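Local atomic coordinates of glycosyl hydrolase family 10 (Prevotella bryantii, PDB entry 4MGQ), a protein that probably hydrolyses internal beta-1,4-xylosidic linkages of xylan, the chain here being its calcium-binding carbohydrate-binding module, not the catalytic domain. Residues Val63-Gly69 against Leu99-Glu105; Gln73-Ser79 against Gln91-Ser97; His17-Met23 against Gly110-Asp116. All coordinates share one frame. Numbering follows the deposited sequence.

From the N terminus, the first strand to be paired is 17-23, but its partner in contact 3, 110-116, arrives only after 86 further residues, so contact 3 closes the outermost loop. Within it, contact 1 joins 63-69 to 99-105, and within that again contact 2 brings 73-79 onto 91-97; the three loops nest without crossing. Contacts 1 and 3 belong to the two opposed sheets of a beta-sandwich, and they meet where F104 CE2 lies 3.9 Å from M115 SD. Contact 2 ties the loop after strand 61-69 to strand 87-94 in the sheet of contact 3, and it joins contact 1 through Q73 N, 2.9 Å from P67 O.

Contact 1. Residues Val63-Gly69 against Leu99-Glu105; sequences VTVWPQG and LKQLRFE
V65, P67, L102 and F104 turn their side chains to one face of an antiparallel strand pair. V65 (chi1 t) sets CG2 over the ring of F104 (chi1 m, chi2 69°), a CH-pi contact 4.0 Å from the centroid, while V65 CG1 lies 4.2 Å from L102 CB. P67 CB packs 3.7 Å from L99 CD1. F80 of strand 80-82 and L35 of strand 34-37 cover F104 further. The short strand axes approach to 4.4 Å with N-to-C directions 143° apart. V65-F104 and P67-L102 are non-hydrogen-bonded pairs; they alternate with the hydrogen-bonded pairs W66-R103 (W66 N to R103 O 2.8 Å, R103 N to W66 O 2.9 Å) and Q68-Q101 (Q68 N to Q101 O 2.8 Å). The two are neighbouring strands of one sheet of a jelly-roll beta-sandwich, the fold of this family of carbohydrate-binding modules. A classic bulge then breaks the register: K100 (phi/psi -117/-7) and Q101 both face Q68, whose O accepts from K100 N at 2.9 Å and Q101 N at 3.1 Å. On the other face, E105 CG sits over the six-membered ring of W66 (chi1 m, chi2 -30°), 3.6 Å from its centroid. R103 (chi1 m, chi2 t) makes salt bridges from NE to E105 OE2 (3.4 Å) and from NH2 to E34, and R103 NH1 donates to Q68 OE1 (3.0 Å), which is also hydrogen-bonded to T72.

Contact 2. Residues Gln73-Ser79 against Gln91-Ser97; sequences QYWPTPS and QAFEAKS
P78 sets its CD over one face of the F93 ring, 3.7 Å from the centroid and 3.5 Å from F93 CD1, a CH-pi contact that fastens the loop 73-79 to the strand 87-94 at the border of one sheet of the jelly-roll beta-sandwich. F93 takes chi1 p and chi2 -78°, pointing toward the loop, and P67 of strand 61-69 also touches it. The loop has no regular structure; its irregular course includes a cis peptide between W75 and P76, beyond which P76 CB comes 4.3 Å from F93 CB and P76 CD 3.7 Å from K96 CE. Nearest CA pairs are T77-F93 at 5.4 Å and P78-Q91 at 4.9 Å. Where strand pairing is missing, a side-chain amide supplies the bonds. Q73, extended (chi1 and chi2 both t), places NE2 at the edge of the F93 ring and donates from it to E94 O (2.9 Å) and, within the loop, to P76 O (2.8 Å), while its OE1 accepts from K96 N (2.8 Å). The ammonium of K96 turns back along its own segment, NZ 2.9 Å from E94 OE1 in a salt bridge. A water donates to Q73 OE1 at 2.8 Å and lies 2.7 Å from S97 OG.

Contact 3. Residues His17-Met23 against Gly110-Asp116; sequences HVLYIHM and GGDIWMD. With CA (calcium ion), chain B.
A calcium ion joins H17, which opens strand 17-24, to D116, within strand 111-121: H17 O binds it at 2.3 Å and D116 grips it with both carboxylate oxygens, OD1 and OD2, each at 2.5 Å. Two waters at 2.4 Å add to the shell, T133 and E135 complete it, and R54 hydrogen-bonds D116 OD2. At the far end of the pair, H22 ND1 donates to D112 OD1 at 2.6 Å. The strands run antiparallel, axes 4.6 Å apart at closest and N-to-C directions 150° apart. L19-M115 and I21-I113 are hydrogen-bonded pairs (L19 N to M115 O 2.8 Å, M115 N to L19 O 2.9 Å, I21 N to I113 O 2.9 Å, I113 N to I21 O 3.1 Å), and M23 N reaches G111 O at 2.7 Å. G111 has phi/psi 91/-131, where a CB would jam against the preceding carbonyl. In the non-hydrogen-bonded pair Y20-W114 the rings (chi1 t and m) form an offset stack, centroids (five-membered ring for W114) 4.7 Å apart, planes at 25°; V18 CG2 meets W114 CD1 at 3.7 Å. On the opposite face, I21 CB packs 3.7 Å from I113 CG2, and L19 CD2 lies 4.1 Å from M115 CE; L35 of the other sheet touches I21 and M115. Calcium sites of this kind, here probably structural, are common in beta-sandwich carbohydrate-binding modules.

Contact 1. Residues Val63-Gly69 against Leu99-Glu105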
loop_
_atom_site.group_PDB
_atom_site.type_symbol
_atom_site.label_atom_id
_atom_site.label_comp_id
_atom_site.label_asym_id
_atom_site.label_seq_id
_atom_site.Cartn_x
_atom_site.Cartn_y
_atom_site.Cartn_z
ATOM N N VAL A 63 2.636 4.206 9.727
ATOM C CA VAL A 63 2.905 3.086 8.840
ATOM C C VAL A 63 4.212 3.374 8.113
ATOM O O VAL A 63 4.316 4.319 7.321
ATOM C CB VAL A 63 1.767 2.840 7.826
ATOM C CG1 VAL A 63 2.135 1.676 6.921
ATOM C CG2 VAL A 63 0.454 2.539 8.564
ATOM N N THR A 64 5.222 2.569 8.417
ATOM C CA THR A 64 6.557 2.765 7.866
ATOM C C THR A 64 6.709 2.093 6.501
ATOM O O THR A 64 6.339 0.926 6.335
ATOM C CB THR A 64 7.613 2.208 8.836
ATOM O OG1 THR A 64 7.509 2.911 10.075
ATOM C CG2 THR A 64 9.011 2.389 8.286
ATOM N N VAL A 65 7.232 2.848 5.538
ATOM C CA VAL A 65 7.519 2.321 4.202
ATOM C C VAL A 65 8.974 2.593 3.834
ATOM O O VAL A 65 9.396 3.745 3.800
ATOM C CB VAL A 65 6.611 2.944 3.116
ATOM C CG1 VAL A 65 6.916 2.322 1.763
ATOM C CG2 VAL A 65 5.121 2.752 3.455
ATOM N N TRP A 66 9.745 1.538 3.581
ATOM C CA TRP A 66 11.131 1.691 3.133
ATOM C C TRP A 66 11.263 1.239 1.687
ATOM O O TRP A 66 11.080 0.056 1.398
ATOM C CB TRP A 66 12.106 0.867 3.988
ATOM C CG TRP A 66 12.163 1.220 5.441
ATOM C CD1 TRP A 66 11.933 2.443 6.013
ATOM C CD2 TRP A 66 12.480 0.327 6.509
ATOM N NE1 TRP A 66 12.084 2.353 7.386
ATOM C CE2 TRP A 66 12.418 1.063 7.708
ATOM C CE3 TRP A 66 12.805 -1.034 6.565
ATOM C CZ2 TRP A 66 12.677 0.485 8.953
ATOM C CZ3 TRP A 66 13.064 -1.605 7.795
ATOM C CH2 TRP A 66 12.989 -0.847 8.977
ATOM N N PRO A 67 11.590 2.171 0.780
ATOM C CA PRO A 67 11.934 1.770 -0.592
ATOM C C PRO A 67 13.224 0.954 -0.596
ATOM O O PRO A 67 14.097 1.205 0.227
ATOM C CB PRO A 67 12.133 3.101 -1.315
ATOM C CG PRO A 67 11.360 4.113 -0.480
ATOM C CD PRO A 67 11.594 3.632 0.941
ATOM N N GLN A 68 13.352 0.012 -1.521
ATOM C CA GLN A 68 14.491 -0.895 -1.496
ATOM C C GLN A 68 15.034 -1.173 -2.888
ATOM O O GLN A 68 14.280 -1.504 -3.796
ATOM C CB GLN A 68 14.090 -2.213 -0.833
ATOM C CG GLN A 68 15.183 -3.274 -0.869
ATOM C CD GLN A 68 16.182 -3.111 0.264
ATOM O OE1 GLN A 68 15.794 -2.927 1.430
ATOM N NE2 GLN A 68 17.480 -3.199 -0.063
ATOM N N GLY A 69 16.349 -1.049 -3.032
ATOM C CA GLY A 69 17.060 -1.528 -4.207
ATOM C C GLY A 69 18.240 -2.354 -3.728
ATOM O O GLY A 69 18.096 -3.189 -2.836
ATOM N N LEU A 99 15.579 2.076 -7.048
ATOM C CA LEU A 99 14.771 1.323 -6.089
ATOM C C LEU A 99 13.711 0.508 -6.814
ATOM O O LEU A 99 13.032 1.032 -7.703
ATOM C CB LEU A 99 14.114 2.281 -5.087
ATOM C CG LEU A 99 15.072 3.230 -4.362
ATOM C CD1 LEU A 99 14.345 4.479 -3.896
ATOM C CD2 LEU A 99 15.732 2.510 -3.185
ATOM N N LYS A 100 13.563 -0.762 -6.454
ATOM C CA LYS A 100 12.650 -1.628 -7.190
ATOM C C LYS A 100 11.477 -2.159 -6.364
ATOM O O LYS A 100 10.571 -2.783 -6.914
ATOM C CB LYS A 100 13.419 -2.806 -7.789
ATOM C CG LYS A 100 13.867 -3.817 -6.778
ATOM C CD LYS A 100 14.402 -5.088 -7.448
ATOM C CE LYS A 100 15.556 -4.775 -8.390
ATOM N NZ LYS A 100 16.666 -4.030 -7.712
ATOM N N GLN A 101 11.482 -1.905 -5.053
ATOM C CA GLN A 101 10.468 -2.468 -4.164
ATOM C C GLN A 101 10.065 -1.473 -3.068
ATOM O O GLN A 101 10.898 -0.701 -2.603
ATOM C CB GLN A 101 10.986 -3.765 -3.535
ATOM C CG GLN A 101 9.987 -4.479 -2.640
ATOM C CD GLN A 101 10.529 -5.779 -2.064
ATOM O OE1 GLN A 101 11.506 -5.782 -1.324
ATOM N NE2 GLN A 101 9.902 -6.887 -2.422
ATOM N N LEU A 102 8.787 -1.478 -2.687
ATOM C CA LEU A 102 8.342 -0.769 -1.485
ATOM C C LEU A 102 8.105 -1.784 -0.385
ATOM O O LEU A 102 7.301 -2.701 -0.549
ATOM C CB LEU A 102 7.047 0.022 -1.731
ATOM C CG LEU A 102 7.111 1.131 -2.774
ATOM C CD1 LEU A 102 5.769 1.876 -2.805
ATOM C CD2 LEU A 102 8.244 2.075 -2.489
ATOM N N ARG A 103 8.792 -1.610 0.740
ATOM C CA ARG A 103 8.603 -2.479 1.903
ATOM C C ARG A 103 7.723 -1.800 2.940
ATOM O O ARG A 103 8.137 -0.805 3.522
ATOM C CB ARG A 103 9.954 -2.833 2.544
ATOM C CG ARG A 103 10.920 -3.574 1.594
ATOM C CD ARG A 103 12.335 -3.687 2.168
ATOM N NE ARG A 103 12.321 -4.278 3.508
ATOM C CZ ARG A 103 13.329 -4.159 4.372
ATOM N NH1 ARG A 103 14.421 -3.477 4.036
ATOM N NH2 ARG A 103 13.234 -4.700 5.576
ATOM N N PHE A 104 6.522 -2.333 3.164
ATOM C CA PHE A 104 5.663 -1.859 4.246
ATOM C C PHE A 104 6.062 -2.604 5.518
ATOM O O PHE A 104 5.914 -3.820 5.607
ATOM C CB PHE A 104 4.172 -2.076 3.924
ATOM C CG PHE A 104 3.632 -1.168 2.842
ATOM C CD1 PHE A 104 4.032 -1.317 1.518
ATOM C CD2 PHE A 104 2.689 -0.188 3.146
ATOM C CE1 PHE A 104 3.525 -0.490 0.516
ATOM C CE2 PHE A 104 2.160 0.643 2.142
ATOM C CZ PHE A 104 2.583 0.494 0.829
ATOM N N GLU A 105 6.582 -1.868 6.493
ATOM C CA GLU A 105 7.064 -2.457 7.744
ATOM C C GLU A 105 5.953 -2.477 8.775
ATOM O O GLU A 105 5.639 -1.446 9.374
ATOM C CB GLU A 105 8.256 -1.666 8.262
ATOM C CG GLU A 105 9.398 -1.595 7.264
ATOM C CD GLU A 105 9.947 -2.967 6.951
ATOM O OE1 GLU A 105 10.369 -3.668 7.900
ATOM O OE2 GLU A 105 9.934 -3.365 5.767
HETATM O O HOH W 1 4.733 0.612 10.453
#

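Contact 2. Residues Gln73-Ser79 against Gln91-Ser97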
loop_
_atom_site.group_PDB
_atom_site.type_symbol
_atom_site.label_atom_id
_atom_site.label_comp_id
_atom_site.label_asym_id
_atom_site.label_seq_id
_atom_site.Cartn_x
_atom_site.Cartn_y
_atom_site.Cartn_z
ATOM N N GLN A 73 16.405 2.411 1.451
ATOM C CA GLN A 73 16.278 3.840 1.708
ATOM C C GLN A 73 15.410 4.063 2.937
ATOM O O GLN A 73 14.191 3.858 2.893
ATOM C CB GLN A 73 15.694 4.572 0.496
ATOM C CG GLN A 73 15.685 6.082 0.673
ATOM C CD GLN A 73 15.524 6.844 -0.635
ATOM O OE1 GLN A 73 16.190 6.542 -1.629
ATOM N NE2 GLN A 73 14.656 7.858 -0.628
ATOM N N TYR A 74 16.045 4.444 4.046
ATOM C CA TYR A 74 15.324 4.665 5.299
ATOM C C TYR A 74 14.827 6.094 5.419
ATOM O O TYR A 74 13.919 6.369 6.199
ATOM C CB TYR A 74 16.214 4.325 6.500
ATOM C CG TYR A 74 16.632 2.883 6.506
ATOM C CD1 TYR A 74 15.721 1.876 6.783
ATOM C CD2 TYR A 74 17.941 2.524 6.205
ATOM C CE1 TYR A 74 16.103 0.538 6.769
ATOM C CE2 TYR A 74 18.332 1.213 6.196
ATOM C CZ TYR A 74 17.417 0.224 6.473
ATOM O OH TYR A 74 17.826 -1.087 6.444
ATOM N N TRP A 75 15.426 6.991 4.643
ATOM C CA TRP A 75 15.044 8.406 4.617
ATOM C C TRP A 75 15.557 9.043 3.337
ATOM O O TRP A 75 16.702 8.801 2.947
ATOM C CB TRP A 75 15.611 9.157 5.834
ATOM C CG TRP A 75 15.106 10.567 5.939
ATOM C CD1 TRP A 75 15.504 11.641 5.195
ATOM C CD2 TRP A 75 14.091 11.046 6.822
ATOM N NE1 TRP A 75 14.799 12.760 5.566
ATOM C CE2 TRP A 75 13.925 12.420 6.564
ATOM C CE3 TRP A 75 13.309 10.446 7.809
ATOM C CZ2 TRP A 75 13.008 13.204 7.260
ATOM C CZ3 TRP A 75 12.393 11.225 8.495
ATOM C CH2 TRP A 75 12.254 12.589 8.218
ATOM N N PRO A 76 14.717 9.846 2.655
ATOM C CA PRO A 76 13.301 10.115 2.911
ATOM C C PRO A 76 12.439 8.989 2.364
ATOM O O PRO A 76 12.858 8.289 1.446
ATOM C CB PRO A 76 13.045 11.410 2.144
ATOM C CG PRO A 76 13.964 11.298 0.962
ATOM C CD PRO A 76 15.202 10.573 1.467
ATOM N N THR A 77 11.245 8.827 2.916
ATOM C CA THR A 77 10.364 7.749 2.519
ATOM C C THR A 77 8.937 8.253 2.382
ATOM O O THR A 77 8.628 9.360 2.828
ATOM C CB THR A 77 10.367 6.614 3.552
ATOM O OG1 THR A 77 9.774 7.095 4.760
ATOM C CG2 THR A 77 11.778 6.095 3.827
ATOM N N PRO A 78 8.055 7.435 1.781
ATOM C CA PRO A 78 6.636 7.790 1.777
ATOM C C PRO A 78 5.892 7.253 3.000
ATOM O O PRO A 78 4.703 6.966 2.907
ATOM C CB PRO A 78 6.122 7.134 0.500
ATOM C CG PRO A 78 6.980 5.890 0.360
ATOM C CD PRO A 78 8.346 6.281 0.905
ATOM N N SER A 79 6.586 7.119 4.127
ATOM C CA SER A 79 5.940 6.649 5.351
ATOM C C SER A 79 4.782 7.581 5.693
ATOM O O SER A 79 4.837 8.786 5.412
ATOM C CB SER A 79 6.938 6.591 6.503
ATOM O OG SER A 79 7.927 5.612 6.248
ATOM N N GLN A 91 2.206 11.166 0.072
ATOM C CA GLN A 91 3.548 11.413 0.588
ATOM C C GLN A 91 4.579 11.327 -0.523
ATOM O O GLN A 91 4.731 10.285 -1.155
ATOM C CB GLN A 91 3.910 10.416 1.699
ATOM C CG GLN A 91 3.091 10.546 2.976
ATOM C CD GLN A 91 3.325 11.862 3.702
ATOM O OE1 GLN A 91 4.380 12.488 3.569
ATOM N NE2 GLN A 91 2.329 12.293 4.470
ATOM N N ALA A 92 5.299 12.423 -0.730
ATOM C CA ALA A 92 6.339 12.475 -1.746
ATOM C C ALA A 92 7.701 12.195 -1.130
ATOM O O ALA A 92 7.936 12.481 0.047
ATOM C CB ALA A 92 6.340 13.823 -2.432
ATOM N N PHE A 93 8.601 11.646 -1.935
ATOM C CA PHE A 93 9.972 11.393 -1.494
ATOM C C PHE A 93 10.873 11.290 -2.723
ATOM O O PHE A 93 10.450 10.779 -3.763
ATOM C CB PHE A 93 10.047 10.106 -0.658
ATOM C CG PHE A 93 9.817 8.852 -1.463
ATOM C CD1 PHE A 93 8.527 8.468 -1.826
ATOM C CD2 PHE A 93 10.886 8.086 -1.894
ATOM C CE1 PHE A 93 8.310 7.330 -2.592
ATOM C CE2 PHE A 93 10.672 6.951 -2.657
ATOM C CZ PHE A 93 9.383 6.571 -3.001
ATOM N N GLU A 94 12.106 11.776 -2.607
ATOM C CA GLU A 94 13.078 11.648 -3.685
ATOM C C GLU A 94 13.869 10.352 -3.562
ATOM O O GLU A 94 14.435 10.064 -2.506
ATOM C CB GLU A 94 14.042 12.837 -3.686
ATOM C CG GLU A 94 15.118 12.742 -4.751
ATOM C CD GLU A 94 16.212 13.792 -4.593
ATOM O OE1 GLU A 94 16.057 14.714 -3.768
ATOM O OE2 GLU A 94 17.237 13.684 -5.289
ATOM N N ALA A 95 13.892 9.566 -4.629
ATOM C CA ALA A 95 14.728 8.377 -4.673
ATOM C C ALA A 95 16.189 8.801 -4.647
ATOM O O ALA A 95 16.576 9.724 -5.358
ATOM C CB ALA A 95 14.431 7.558 -5.919
ATOM N N LYS A 96 16.998 8.139 -3.826
ATOM C CA LYS A 96 18.417 8.475 -3.746
ATOM C C LYS A 96 19.281 7.421 -4.440
ATOM O O LYS A 96 20.510 7.507 -4.423
ATOM C CB LYS A 96 18.858 8.627 -2.285
ATOM C CG LYS A 96 18.046 9.630 -1.485
ATOM C CD LYS A 96 18.171 11.046 -2.027
ATOM C CE LYS A 96 17.470 12.033 -1.093
ATOM N NZ LYS A 96 17.472 13.424 -1.615
ATOM N N SER A 97 18.627 6.428 -5.034
ATOM C CA SER A 97 19.285 5.343 -5.753
ATOM C C SER A 97 18.227 4.645 -6.584
ATOM O O SER A 97 17.057 5.021 -6.531
ATOM C CB SER A 97 19.955 4.352 -4.797
ATOM O OG SER A 97 18.989 3.626 -4.050
HETATM O O HOH W 2 18.532 4.998 -1.797
HETATM O O HOH W 3 9.395 12.097 2.493
#

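Contact 3. Residues His17-Met23 against Gly110-Asp116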
loop_
_atom_site.group_PDB
_atom_site.type_symbol
_atom_site.label_atom_id
_atom_site.label_comp_id
_atom_site.label_asym_id
_atom_site.label_seq_id
_atom_site.Cartn_x
_atom_site.Cartn_y
_atom_site.Cartn_z
ATOM N N HIS A 17 -13.974 -2.823 -2.718
ATOM C CA HIS A 17 -13.082 -3.847 -2.165
ATOM C C HIS A 17 -11.724 -3.251 -1.857
ATOM O O HIS A 17 -11.259 -2.333 -2.541
ATOM C CB HIS A 17 -12.972 -5.036 -3.117
ATOM C CG HIS A 17 -14.295 -5.680 -3.389
ATOM N ND1 HIS A 17 -15.119 -5.273 -4.418
ATOM C CD2 HIS A 17 -14.970 -6.647 -2.725
ATOM C CE1 HIS A 17 -16.232 -5.987 -4.395
ATOM N NE2 HIS A 17 -16.170 -6.823 -3.374
ATOM N N VAL A 18 -11.104 -3.758 -0.794
ATOM C CA VAL A 18 -9.868 -3.180 -0.291
ATOM C C VAL A 18 -8.894 -4.295 0.084
ATOM O O VAL A 18 -9.295 -5.440 0.272
ATOM C CB VAL A 18 -10.123 -2.273 0.940
ATOM C CG1 VAL A 18 -11.229 -1.238 0.643
ATOM C CG2 VAL A 18 -10.522 -3.111 2.145
ATOM N N LEU A 19 -7.617 -3.950 0.163
ATOM C CA LEU A 19 -6.610 -4.851 0.705
ATOM C C LEU A 19 -6.805 -4.912 2.221
ATOM O O LEU A 19 -6.989 -3.883 2.871
ATOM C CB LEU A 19 -5.197 -4.373 0.346
ATOM C CG LEU A 19 -4.002 -5.189 0.877
ATOM C CD1 LEU A 19 -2.793 -4.961 -0.009
ATOM C CD2 LEU A 19 -3.637 -4.836 2.316
ATOM N N TYR A 20 -6.749 -6.118 2.773
ATOM C CA TYR A 20 -6.951 -6.316 4.205
ATOM C C TYR A 20 -5.914 -7.259 4.777
ATOM O O TYR A 20 -5.728 -8.357 4.270
ATOM C CB TYR A 20 -8.342 -6.871 4.467
ATOM C CG TYR A 20 -8.559 -7.378 5.873
ATOM C CD1 TYR A 20 -8.482 -6.519 6.960
ATOM C CD2 TYR A 20 -8.870 -8.711 6.108
ATOM C CE1 TYR A 20 -8.701 -6.969 8.247
ATOM C CE2 TYR A 20 -9.084 -9.179 7.406
ATOM C CZ TYR A 20 -8.997 -8.294 8.466
ATOM O OH TYR A 20 -9.210 -8.721 9.757
ATOM N N ILE A 21 -5.251 -6.827 5.843
ATOM C CA ILE A 21 -4.352 -7.710 6.574
ATOM C C ILE A 21 -4.760 -7.767 8.033
ATOM O O ILE A 21 -4.719 -6.751 8.733
ATOM C CB ILE A 21 -2.894 -7.258 6.487
ATOM C CG1 ILE A 21 -2.391 -7.369 5.048
ATOM C CG2 ILE A 21 -2.018 -8.095 7.432
ATOM C CD1 ILE A 21 -1.014 -6.794 4.859
ATOM N N HIS A 22 -5.161 -8.947 8.485
ATOM C CA HIS A 22 -5.281 -9.160 9.916
ATOM C C HIS A 22 -3.880 -9.413 10.453
ATOM O O HIS A 22 -3.285 -10.457 10.196
ATOM C CB HIS A 22 -6.193 -10.321 10.269
ATOM C CG HIS A 22 -6.253 -10.572 11.743
ATOM N ND1 HIS A 22 -6.706 -9.623 12.631
ATOM C CD2 HIS A 22 -5.852 -11.627 12.490
ATOM C CE1 HIS A 22 -6.623 -10.097 13.861
ATOM N NE2 HIS A 22 -6.107 -11.311 13.803
ATOM N N MET A 23 -3.348 -8.444 11.183
ATOM C CA MET A 23 -1.975 -8.545 11.657
ATOM C C MET A 23 -1.869 -9.379 12.932
ATOM O O MET A 23 -0.927 -10.150 13.102
ATOM C CB MET A 23 -1.401 -7.148 11.884
ATOM C CG MET A 23 -1.262 -6.357 10.584
ATOM S SD MET A 23 -0.598 -4.702 10.771
ATOM C CE MET A 23 -1.935 -3.897 11.657
ATOM N N GLY A 110 -0.276 -3.758 15.691
ATOM C CA GLY A 110 -1.213 -4.777 16.120
ATOM C C GLY A 110 -2.589 -4.526 15.531
ATOM O O GLY A 110 -2.926 -3.394 15.181
ATOM N N GLY A 111 -3.388 -5.582 15.437
ATOM C CA GLY A 111 -4.755 -5.452 14.980
ATOM C C GLY A 111 -4.896 -5.623 13.475
ATOM O O GLY A 111 -4.387 -6.577 12.892
ATOM N N ASP A 112 -5.607 -4.690 12.863
ATOM C CA ASP A 112 -6.031 -4.808 11.470
ATOM C C ASP A 112 -5.602 -3.601 10.656
ATOM O O ASP A 112 -5.549 -2.486 11.167
ATOM C CB ASP A 112 -7.558 -4.942 11.390
ATOM C CG ASP A 112 -8.061 -6.290 11.871
ATOM O OD1 ASP A 112 -7.416 -7.308 11.598
ATOM O OD2 ASP A 112 -9.115 -6.322 12.532
ATOM N N ILE A 113 -5.318 -3.812 9.376
ATOM C CA ILE A 113 -5.073 -2.691 8.477
ATOM C C ILE A 113 -5.811 -2.950 7.166
ATOM O O ILE A 113 -5.871 -4.086 6.692
ATOM C CB ILE A 113 -3.548 -2.468 8.221
ATOM C CG1 ILE A 113 -3.324 -1.279 7.284
ATOM C CG2 ILE A 113 -2.889 -3.742 7.707
ATOM C CD1 ILE A 113 -1.879 -0.786 7.236
ATOM N N TRP A 114 -6.425 -1.896 6.638
ATOM C CA TRP A 114 -7.062 -1.902 5.323
ATOM C C TRP A 114 -6.442 -0.803 4.464
ATOM O O TRP A 114 -6.155 0.288 4.956
ATOM C CB TRP A 114 -8.576 -1.659 5.420
ATOM C CG TRP A 114 -9.382 -2.627 6.245
ATOM C CD1 TRP A 114 -10.121 -3.677 5.786
ATOM C CD2 TRP A 114 -9.569 -2.599 7.672
ATOM N NE1 TRP A 114 -10.757 -4.308 6.834
ATOM C CE2 TRP A 114 -10.428 -3.669 8.000
ATOM C CE3 TRP A 114 -9.092 -1.773 8.699
ATOM C CZ2 TRP A 114 -10.813 -3.944 9.313
ATOM C CZ3 TRP A 114 -9.482 -2.044 10.005
ATOM C CH2 TRP A 114 -10.334 -3.121 10.297
ATOM N N MET A 115 -6.229 -1.082 3.181
ATOM C CA MET A 115 -5.695 -0.076 2.265
ATOM C C MET A 115 -6.414 -0.164 0.930
ATOM O O MET A 115 -6.868 -1.236 0.537
ATOM C CB MET A 115 -4.181 -0.246 2.057
ATOM C CG MET A 115 -3.360 0.226 3.246
ATOM S SD MET A 115 -1.582 0.179 2.936
ATOM C CE MET A 115 -1.321 -1.579 3.025
ATOM N N ASP A 116 -6.503 0.964 0.233
ATOM C CA ASP A 116 -7.163 0.990 -1.073
ATOM C C ASP A 116 -6.652 2.166 -1.890
ATOM O O ASP A 116 -6.021 3.092 -1.356
ATOM C CB ASP A 116 -8.693 1.075 -0.901
ATOM C CG ASP A 116 -9.465 0.644 -2.150
ATOM O OD1 ASP A 116 -8.878 -0.002 -3.055
ATOM O OD2 ASP A 116 -10.680 0.932 -2.201
HETATM CA CA CA B . -10.993 -0.655 -4.153
HETATM O O HOH W 4 -11.917 -7.520 10.887
HETATM O O HOH W 5 -10.549 1.103 -5.751
HETATM O O HOH W 6 -13.020 0.693 -4.014
#